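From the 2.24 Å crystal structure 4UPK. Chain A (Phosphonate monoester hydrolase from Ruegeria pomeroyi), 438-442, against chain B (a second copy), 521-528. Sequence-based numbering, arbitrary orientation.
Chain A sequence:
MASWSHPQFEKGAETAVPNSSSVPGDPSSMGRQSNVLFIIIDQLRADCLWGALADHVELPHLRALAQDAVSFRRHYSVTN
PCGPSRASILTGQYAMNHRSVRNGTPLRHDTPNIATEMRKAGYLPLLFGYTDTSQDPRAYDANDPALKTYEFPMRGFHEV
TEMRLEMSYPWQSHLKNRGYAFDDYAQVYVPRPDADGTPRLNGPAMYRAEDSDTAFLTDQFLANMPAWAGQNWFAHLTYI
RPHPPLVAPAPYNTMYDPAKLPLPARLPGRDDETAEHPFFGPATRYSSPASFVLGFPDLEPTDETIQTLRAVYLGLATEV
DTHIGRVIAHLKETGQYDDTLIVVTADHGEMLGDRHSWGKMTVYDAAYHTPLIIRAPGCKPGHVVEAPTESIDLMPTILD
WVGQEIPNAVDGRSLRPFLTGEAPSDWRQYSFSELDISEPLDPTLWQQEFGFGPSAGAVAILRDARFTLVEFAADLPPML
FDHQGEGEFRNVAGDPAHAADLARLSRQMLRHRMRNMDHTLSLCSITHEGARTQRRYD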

# COMPACT_ATOMS: atom_id res chain seq x y z
N SER A 438 14.46 10.23 -27.21
CA SER A 438 14.25 8.80 -27.43
C SER A 438 12.79 8.42 -27.11
O SER A 438 12.10 9.18 -26.43
CB SER A 438 15.22 7.96 -26.60
OG SER A 438 14.83 7.90 -25.23
N GLU A 439 12.30 7.31 -27.67
CA GLU A 439 10.94 6.80 -27.49
C GLU A 439 11.06 5.28 -27.43
O GLU A 439 11.53 4.70 -28.42
CB GLU A 439 10.01 7.26 -28.63
CG GLU A 439 8.53 6.98 -28.37
CD GLU A 439 7.94 7.72 -27.19
OE1 GLU A 439 7.88 8.97 -27.22
OE2 GLU A 439 7.54 7.04 -26.22
N PRO A 440 10.77 4.65 -26.25
CA PRO A 440 11.00 3.20 -26.09
C PRO A 440 10.38 2.24 -27.11
O PRO A 440 11.04 1.27 -27.48
CB PRO A 440 10.50 2.91 -24.67
CG PRO A 440 10.56 4.22 -23.97
CD PRO A 440 10.25 5.25 -25.00
N LEU A 441 9.15 2.49 -27.56
CA LEU A 441 8.49 1.56 -28.49
C LEU A 441 8.51 1.99 -29.97
O LEU A 441 8.30 1.16 -30.87
CB LEU A 441 7.02 1.28 -28.05
CG LEU A 441 6.80 0.78 -26.61
CD1 LEU A 441 5.33 0.83 -26.27
CD2 LEU A 441 7.39 -0.62 -26.38
N ASP A 442 8.75 3.28 -30.23
CA ASP A 442 8.76 3.81 -31.59
C ASP A 442 9.94 4.79 -31.73
O ASP A 442 9.78 5.98 -31.46
CB ASP A 442 7.40 4.49 -31.91
CG ASP A 442 7.15 4.79 -33.38
OD1 ASP A 442 7.94 4.31 -34.24
OD2 ASP A 442 6.16 5.49 -33.67
N LEU B 521 10.52 3.16 -14.15
CA LEU B 521 9.37 3.34 -15.05
C LEU B 521 9.69 4.08 -16.35
O LEU B 521 8.81 4.20 -17.20
CB LEU B 521 8.22 4.07 -14.31
CG LEU B 521 7.61 3.37 -13.08
CD1 LEU B 521 6.86 4.37 -12.22
CD2 LEU B 521 6.69 2.24 -13.49
N SER B 522 10.94 4.59 -16.52
CA SER B 522 11.33 5.39 -17.71
C SER B 522 11.29 4.67 -19.07
O SER B 522 11.30 5.32 -20.10
CB SER B 522 12.65 6.13 -17.49
OG SER B 522 13.76 5.26 -17.52
N LEU B 523 11.21 3.33 -19.07
CA LEU B 523 11.11 2.51 -20.28
C LEU B 523 9.71 1.94 -20.47
O LEU B 523 9.46 1.19 -21.41
CB LEU B 523 12.19 1.41 -20.35
CG LEU B 523 13.63 1.91 -20.48
CD1 LEU B 523 14.58 0.76 -20.44
CD2 LEU B 523 13.83 2.74 -21.76
N CYS B 524 8.79 2.30 -19.57
CA CYS B 524 7.38 1.95 -19.67
C CYS B 524 6.71 3.08 -20.50
O CYS B 524 7.19 4.23 -20.49
CB CYS B 524 6.74 1.82 -18.29
SG CYS B 524 4.99 1.30 -18.31
N SER B 525 5.67 2.73 -21.27
CA SER B 525 4.93 3.68 -22.09
C SER B 525 3.42 3.50 -21.92
O SER B 525 2.92 2.38 -22.01
CB SER B 525 5.31 3.55 -23.57
OG SER B 525 6.72 3.53 -23.75
N ILE B 526 2.71 4.63 -21.69
CA ILE B 526 1.25 4.68 -21.59
C ILE B 526 0.75 4.82 -23.04
O ILE B 526 1.05 5.82 -23.70
CB ILE B 526 0.74 5.84 -20.66
CG1 ILE B 526 1.18 5.68 -19.18
CG2 ILE B 526 -0.79 6.07 -20.80
CD1 ILE B 526 0.72 4.32 -18.40
N THR B 527 0.05 3.77 -23.53
CA THR B 527 -0.49 3.72 -24.89
C THR B 527 -2.03 3.64 -24.81
O THR B 527 -2.58 3.36 -23.73
CB THR B 527 0.12 2.53 -25.70
OG1 THR B 527 -0.54 1.30 -25.37
CG2 THR B 527 1.64 2.38 -25.51
N HIS B 528 -2.72 3.82 -25.96
CA HIS B 528 -4.18 3.74 -26.07
C HIS B 528 -4.75 2.38 -25.64
O HIS B 528 -5.92 2.30 -25.26
CB HIS B 528 -4.63 4.10 -27.49
CG HIS B 528 -4.14 3.14 -28.54
ND1 HIS B 528 -2.81 3.10 -28.92
CD2 HIS B 528 -4.83 2.21 -29.24
CE1 HIS B 528 -2.73 2.15 -29.84
NE2 HIS B 528 -3.92 1.59 -30.07
O HOH W 1 7.07 4.43 -26.46

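No direct hydrogen bond joins these two stretches; the contact consists of packing and one shared water. Pro A440 has more of its surface covered by the other stretch than any other residue here. Its CA-to-CB bond points toward chain B, and its ring, puckered C-gamma exo, lies against the end of a type I turn running from Leu B521 to Cys B524. That turn is closed by the backbone hydrogen bond from Cys B524 N to Leu B521 O (3.0 Å). Pro A440 CB approaches Leu B523 O at 3.8 Å, a van der Waals contact, while Pro A440 CG meets Leu B523 CD2 at 4.2 Å. Proline suits this place: the ring is compact, apolar and nearly rigid, and its phi of -54° is one that the ring readily accommodates.

Leu B523 starts sideways, yet its chi1 m, chi2 t conformation, among the commonest for leucine, carries the end of the side chain nearer to the proline. Leu A441 adopts the same m, t pair, but its CA-to-CB bond already points toward the partner. Leu A441 CD1 reaches Ser B525 CB at 3.8 Å and Thr B527 CG2 at 4.1 Å. Ser B525 and Thr B527 lie on one strand, where alternation turns both toward chain A and the intervening Ile B526 away. With chi1 p, Thr B527 offers its methyl to the leucine, while its OG1 is hydrogen-bonded just outside the stretch.

Glu A439 begins by pointing away, but chi2 and chi3, both 64°, fold the chain so that its carboxylate comes nearer. Glu A439 OE2 remains 4.4 Å from Ser B525 OG, too far for a direct hydrogen bond, and the water fills the gap. The water O donates to Glu A439 OE2 (2.7 Å) and to Ser B525 OG (2.9 Å), and accepts from Leu A441 N (3.0 Å). Small Ser B525 thus serves both packing and solvent-mediated polar contact.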